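PDB 5HAX: nucleoporin NUP170 from Chaetomium thermophilum, which probably serves as a structural scaffold nucleoporin, pairing an N-terminal beta-propeller with a helical region in the architecture of the nuclear pore complex. Local coordinates for residues G232-D237 with V294-I299; R239-S244 with I251-M256. All coordinates share one frame; numbering follows the deposited sequence.

Interaction 1. Residues G232-D237 with V294-I299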
loop_
_atom_site.group_PDB
_atom_site.type_symbol
_atom_site.label_atom_id
_atom_site.label_comp_id
_atom_site.label_asym_id
_atom_site.label_seq_id
_atom_site.Cartn_x
_atom_site.Cartn_y
_atom_site.Cartn_z
ATOM N N GLY A 232 7.035 -8.062 19.770
ATOM C CA GLY A 232 6.812 -8.199 18.340
ATOM C C GLY A 232 8.120 -8.225 17.575
ATOM O O GLY A 232 9.165 -7.780 18.066
ATOM N N LEU A 233 8.036 -8.775 16.360
ATOM C CA LEU A 233 9.121 -8.793 15.386
ATOM C C LEU A 233 8.652 -8.127 14.098
ATOM O O LEU A 233 7.488 -8.255 13.713
ATOM C CB LEU A 233 9.581 -10.229 15.068
ATOM C CG LEU A 233 10.418 -11.000 16.091
ATOM C CD1 LEU A 233 10.814 -12.346 15.504
ATOM C CD2 LEU A 233 11.654 -10.219 16.496
ATOM N N TYR A 234 9.570 -7.426 13.424
ATOM C CA TYR A 234 9.225 -6.631 12.246
ATOM C C TYR A 234 10.359 -6.669 11.227
ATOM O O TYR A 234 11.523 -6.471 11.584
ATOM C CB TYR A 234 8.923 -5.181 12.648
ATOM C CG TYR A 234 8.056 -5.060 13.886
ATOM C CD1 TYR A 234 8.620 -5.094 15.155
ATOM C CD2 TYR A 234 6.678 -4.918 13.787
ATOM C CE1 TYR A 234 7.839 -4.991 16.287
ATOM C CE2 TYR A 234 5.887 -4.813 14.915
ATOM C CZ TYR A 234 6.475 -4.849 16.163
ATOM O OH TYR A 234 5.703 -4.745 17.295
ATOM N N VAL A 235 10.010 -6.893 9.956
ATOM C CA VAL A 235 10.976 -7.066 8.871
ATOM C C VAL A 235 10.906 -5.866 7.934
ATOM O O VAL A 235 9.823 -5.326 7.677
ATOM C CB VAL A 235 10.705 -8.368 8.085
ATOM C CG1 VAL A 235 11.625 -8.471 6.867
ATOM C CG2 VAL A 235 10.867 -9.581 8.983
ATOM N N ASP A 236 12.064 -5.462 7.407
ATOM C CA ASP A 236 12.145 -4.497 6.308
ATOM C C ASP A 236 13.118 -5.047 5.269
ATOM O O ASP A 236 14.338 -4.893 5.404
ATOM C CB ASP A 236 12.575 -3.117 6.797
ATOM C CG ASP A 236 12.595 -2.085 5.678
ATOM O OD1 ASP A 236 12.119 -2.401 4.566
ATOM O OD2 ASP A 236 13.075 -0.956 5.912
ATOM N N ASP A 237 12.566 -5.672 4.225
ATOM C CA ASP A 237 13.386 -6.283 3.182
ATOM C C ASP A 237 14.187 -5.249 2.401
ATOM O O ASP A 237 15.297 -5.547 1.949
ATOM C CB ASP A 237 12.503 -7.081 2.224
ATOM C CG ASP A 237 11.895 -8.310 2.870
ATOM O OD1 ASP A 237 12.635 -9.073 3.523
ATOM O OD2 ASP A 237 10.671 -8.514 2.725
ATOM N N VAL A 294 4.037 0.264 22.423
ATOM C CA VAL A 294 3.191 -0.910 22.220
ATOM C C VAL A 294 3.348 -1.541 20.837
ATOM O O VAL A 294 2.933 -2.695 20.651
ATOM C CB VAL A 294 1.706 -0.558 22.461
ATOM C CG1 VAL A 294 1.505 -0.041 23.877
ATOM C CG2 VAL A 294 1.213 0.458 21.436
ATOM N N ALA A 295 3.928 -0.834 19.869
ATOM C CA ALA A 295 4.033 -1.383 18.525
ATOM C C ALA A 295 5.095 -0.632 17.737
ATOM O O ALA A 295 5.356 0.548 17.985
ATOM C CB ALA A 295 2.692 -1.310 17.785
ATOM N N LEU A 296 5.698 -1.340 16.784
ATOM C CA LEU A 296 6.597 -0.755 15.802
ATOM C C LEU A 296 6.018 -0.953 14.407
ATOM O O LEU A 296 5.149 -1.799 14.185
ATOM C CB LEU A 296 7.997 -1.381 15.868
ATOM C CG LEU A 296 8.716 -1.342 17.218
ATOM C CD1 LEU A 296 10.079 -2.006 17.105
ATOM C CD2 LEU A 296 8.852 0.086 17.733
ATOM N N SER A 297 6.512 -0.154 13.466
ATOM C CA SER A 297 6.149 -0.296 12.063
ATOM C C SER A 297 7.318 0.149 11.193
ATOM O O SER A 297 7.643 1.343 11.162
ATOM C CB SER A 297 4.902 0.521 11.735
ATOM O OG SER A 297 4.429 0.208 10.439
ATOM N N PRO A 298 7.984 -0.765 10.488
ATOM C CA PRO A 298 9.106 -0.353 9.635
ATOM C C PRO A 298 8.652 0.558 8.504
ATOM O O PRO A 298 7.543 0.435 7.980
ATOM C CB PRO A 298 9.651 -1.681 9.095
ATOM C CG PRO A 298 9.162 -2.718 10.050
ATOM C CD PRO A 298 7.827 -2.229 10.505
ATOM N N ILE A 299 9.530 1.480 8.137
ATOM C CA ILE A 299 9.337 2.374 6.999
ATOM C C ILE A 299 10.365 1.988 5.940
ATOM O O ILE A 299 11.572 2.071 6.204
ATOM C CB ILE A 299 9.485 3.849 7.406
ATOM C CG1 ILE A 299 8.447 4.198 8.480
ATOM C CG2 ILE A 299 9.325 4.755 6.188
ATOM C CD1 ILE A 299 8.642 5.556 9.120
#
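The flat ring of Tyr234 lies against strand 294-298, with the CB of Leu296 seated on one face. That carbon stands 3.7 Å from the centroid of the Tyr234 ring and only 15° off its normal, a CH-pi contact displaced toward the CE1 rim, where CD1 of Leu296 adds further packing. CG of Tyr234 sits beside the backbone N (chi1 -44°), anti to the carbonyl carbon, which lays the ring across the neighbouring strand so that the two side chains meet at about a right angle. At the ring's far end, Leu296 N donates a nearly straight but weak hydrogen bond to Tyr234 OH, 3.4 Å long, while Tyr234 CE2 comes within 3.2 Å of Leu296 O. A CB on Gly232 would lie just 2.4 Å from Tyr234 OH, so the bare backbone there leaves the hydroxyl its place. The second flat group, the Asp236 carboxylate, brings OD2 to 3.4 Å from Ile299 O; the closeness of these two acceptors is probably eased by Arg239, whose NE forms a salt bridge with OD2 and whose NH1 bonds to Ile299 O, while OD1 is bonded to Thr238. Nearer the main chain, Pro298 CG packs against Tyr234 CB at 3.6 Å, and its CB meets that of Asp236. An alanine at Tyr234 would remove the ring and hydroxyl and would probably loosen the junction by losing both the Leu296 contact and the weak bond. The strands run almost parallel, 9° apart with axes 6.9 Å from each other, but belong to different sheets: they are edge strands of consecutive propeller blades. Strand 241-246, the neighbour of strand 230-236 in its sheet, also reaches the junction, with Leu245 touching Leu296 and Tyr243 touching Pro298, and strand 307-313 flanks Leu296 with Ala311.

Interaction 2. Residues R239-S244 with I251-M256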
loop_
_atom_site.group_PDB
_atom_site.type_symbol
_atom_site.label_atom_id
_atom_site.label_comp_id
_atom_site.label_asym_id
_atom_site.label_seq_id
_atom_site.Cartn_x
_atom_site.Cartn_y
_atom_site.Cartn_z
ATOM N N ARG A 239 15.836 -2.829 3.353
ATOM C CA ARG A 239 17.074 -2.505 4.048
ATOM C C ARG A 239 17.762 -3.732 4.625
ATOM O O ARG A 239 18.813 -3.591 5.262
ATOM C CB ARG A 239 16.799 -1.501 5.175
ATOM C CG ARG A 239 15.975 -0.292 4.758
ATOM C CD ARG A 239 15.776 0.640 5.935
ATOM N NE ARG A 239 14.656 1.561 5.751
ATOM C CZ ARG A 239 14.766 2.832 5.373
ATOM N NH1 ARG A 239 13.675 3.575 5.249
ATOM N NH2 ARG A 239 15.954 3.368 5.121
ATOM N N ASN A 240 17.205 -4.928 4.414
ATOM C CA ASN A 240 17.727 -6.165 4.999
ATOM C C ASN A 240 17.824 -6.065 6.521
ATOM O O ASN A 240 18.769 -6.563 7.136
ATOM C CB ASN A 240 19.083 -6.533 4.392
ATOM C CG ASN A 240 18.983 -6.898 2.923
ATOM O OD1 ASN A 240 17.965 -7.418 2.468
ATOM N ND2 ASN A 240 20.044 -6.629 2.176
ATOM N N LEU A 241 16.830 -5.429 7.136
ATOM C CA LEU A 241 16.805 -5.232 8.576
ATOM C C LEU A 241 15.689 -6.043 9.220
ATOM O O LEU A 241 14.692 -6.401 8.585
ATOM C CB LEU A 241 16.628 -3.751 8.929
ATOM C CG LEU A 241 17.749 -2.803 8.501
ATOM C CD1 LEU A 241 17.409 -1.379 8.911
ATOM C CD2 LEU A 241 19.087 -3.229 9.095
ATOM N N LEU A 242 15.891 -6.331 10.504
ATOM C CA LEU A 242 14.911 -6.977 11.365
ATOM C C LEU A 242 14.879 -6.209 12.677
ATOM O O LEU A 242 15.936 -5.919 13.246
ATOM C CB LEU A 242 15.280 -8.448 11.600
ATOM C CG LEU A 242 14.377 -9.287 12.505
ATOM C CD1 LEU A 242 13.024 -9.527 11.858
ATOM C CD2 LEU A 242 15.054 -10.609 12.828
ATOM N N TYR A 243 13.678 -5.867 13.145
ATOM C CA TYR A 243 13.492 -5.123 14.385
ATOM C C TYR A 243 12.746 -5.978 15.401
ATOM O O TYR A 243 11.834 -6.727 15.038
ATOM C CB TYR A 243 12.695 -3.834 14.163
ATOM C CG TYR A 243 13.258 -2.879 13.136
ATOM C CD1 TYR A 243 14.250 -1.971 13.473
ATOM C CD2 TYR A 243 12.772 -2.867 11.834
ATOM C CE1 TYR A 243 14.758 -1.087 12.538
ATOM C CE2 TYR A 243 13.272 -1.988 10.890
ATOM C CZ TYR A 243 14.264 -1.098 11.249
ATOM O OH TYR A 243 14.766 -0.216 10.319
ATOM N N SER A 244 13.127 -5.853 16.672
ATOM C CA SER A 244 12.373 -6.435 17.775
ATOM C C SER A 244 11.989 -5.344 18.766
ATOM O O SER A 244 12.748 -4.391 18.984
ATOM C CB SER A 244 13.167 -7.533 18.498
ATOM O OG SER A 244 14.114 -6.985 19.400
ATOM N N ILE A 251 14.150 -1.124 21.676
ATOM C CA ILE A 251 14.128 -1.376 20.238
ATOM C C ILE A 251 15.503 -1.890 19.835
ATOM O O ILE A 251 16.511 -1.197 20.020
ATOM C CB ILE A 251 13.774 -0.109 19.444
ATOM C CG1 ILE A 251 12.406 0.433 19.870
ATOM C CG2 ILE A 251 13.797 -0.399 17.945
ATOM C CD1 ILE A 251 12.069 1.781 19.259
ATOM N N ARG A 252 15.542 -3.096 19.274
ATOM C CA ARG A 252 16.772 -3.696 18.780
ATOM C C ARG A 252 16.701 -3.825 17.264
ATOM O O ARG A 252 15.668 -4.222 16.716
ATOM C CB ARG A 252 17.004 -5.069 19.418
ATOM C CG ARG A 252 17.295 -5.008 20.913
ATOM C CD ARG A 252 17.393 -6.399 21.523
ATOM N NE ARG A 252 17.898 -6.368 22.895
ATOM C CZ ARG A 252 17.146 -6.166 23.975
ATOM N NH1 ARG A 252 15.841 -5.961 23.860
ATOM N NH2 ARG A 252 17.705 -6.162 25.178
ATOM N N THR A 253 17.796 -3.472 16.593
ATOM C CA THR A 253 17.902 -3.544 15.140
ATOM C C THR A 253 18.948 -4.587 14.771
ATOM O O THR A 253 20.062 -4.568 15.305
ATOM C CB THR A 253 18.284 -2.187 14.540
ATOM O OG1 THR A 253 17.332 -1.196 14.945
ATOM C CG2 THR A 253 18.329 -2.255 13.009
ATOM N N TYR A 254 18.582 -5.488 13.864
ATOM C CA TYR A 254 19.466 -6.536 13.369
ATOM C C TYR A 254 19.610 -6.390 11.861
ATOM O O TYR A 254 18.648 -6.038 11.171
ATOM C CB TYR A 254 18.922 -7.930 13.705
ATOM C CG TYR A 254 18.719 -8.187 15.181
ATOM C CD1 TYR A 254 17.614 -7.678 15.848
ATOM C CD2 TYR A 254 19.624 -8.951 15.903
ATOM C CE1 TYR A 254 17.421 -7.913 17.197
ATOM C CE2 TYR A 254 19.440 -9.194 17.252
ATOM C CZ TYR A 254 18.337 -8.675 17.894
ATOM O OH TYR A 254 18.148 -8.912 19.235
ATOM N N HIS A 255 20.809 -6.665 11.351
ATOM C CA HIS A 255 21.105 -6.551 9.928
ATOM C C HIS A 255 21.450 -7.924 9.372
ATOM O O HIS A 255 22.215 -8.674 9.986
ATOM C CB HIS A 255 22.258 -5.576 9.680
ATOM C CG HIS A 255 22.636 -5.448 8.237
ATOM N ND1 HIS A 255 23.842 -5.893 7.741
ATOM C CD2 HIS A 255 21.963 -4.930 7.182
ATOM C CE1 HIS A 255 23.897 -5.651 6.443
ATOM N NE2 HIS A 255 22.770 -5.068 6.078
ATOM N N MET A 256 20.882 -8.246 8.209
ATOM C CA MET A 256 21.149 -9.511 7.528
ATOM C C MET A 256 22.311 -9.293 6.562
ATOM O O MET A 256 22.138 -9.037 5.369
ATOM C CB MET A 256 19.899 -10.007 6.813
ATOM C CG MET A 256 18.751 -10.337 7.752
ATOM S SD MET A 256 17.203 -10.639 6.880
ATOM C CE MET A 256 16.121 -9.482 7.714
HETATM O O HOH W 1 13.933 -5.487 21.684
HETATM O O HOH W 2 15.505 -9.189 20.398
#
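The guanidinium of Arg252 makes salt bridges to Glu228 (through NH2) and Glu267 (through NE) and, at its edge and in its plane, gives NH1 to a water 2.9 Å away. The same water is bound to Ser244 OG at 2.7 Å. A second water joins Ser244 OG to Tyr254 OH, so the serine hydroxyl, held between its own backbone N and carbonyl carbon (chi1 80°), links two side chains of the partner strand. Between the strands, Leu242 and Tyr254 form a hydrogen-bonded antiparallel pair whose shorter bond, Tyr254 N to Leu242 O, measures 2.8 Å; Ser244 and Arg252 form another. Farther along, Met256 N reaches Asn240 O almost straight (169°) at 2.9 Å. Asn240 and Leu241 both face Asp236 in a G1 beta bulge, with Asn240 in a left-handed conformation (phi 56°). Packing divides between two faces. Leu242, Ser244, Arg252 and Tyr254 share one, where Met256, bent at its last torsion, brings CE to 4.1 Å from Leu242 CB. On the other, Tyr243 and Thr253 lie side by side, OG1 of the threonine 3.5 Å from CD1 at the tyrosine ring's edge, and Leu241 CD2 meets the edge of the His255 ring, 3.9 Å from His255 CD2. The contact thus combines two chemistries: regular backbone pairing fixes the register within a propeller blade, while two glutamates and bridging waters probably compensate the buried Arg252 guanidinium and the hydroxyls of Ser244 and Tyr254.

The two interactions lie 9 Å apart between centres and show two levels of beta-propeller construction: interaction 2 builds a blade from within, and interaction 1 joins that blade to the next. Along the chain, strands 230-236, 241-246 and 251-255 follow one another in one antiparallel sheet, and strand 293-298 begins the following blade, so interaction 2 is nested inside the loop closed by interaction 1. Direct contacts tie them together: Tyr234 O lies 2.7 Å from Tyr243 N, a probable hydrogen bond between neighbouring strands, and Val235 CG2 packs on Leu242 CD1. Pairing within the blade therefore holds the strand that presents Tyr234 to the adjoining blade.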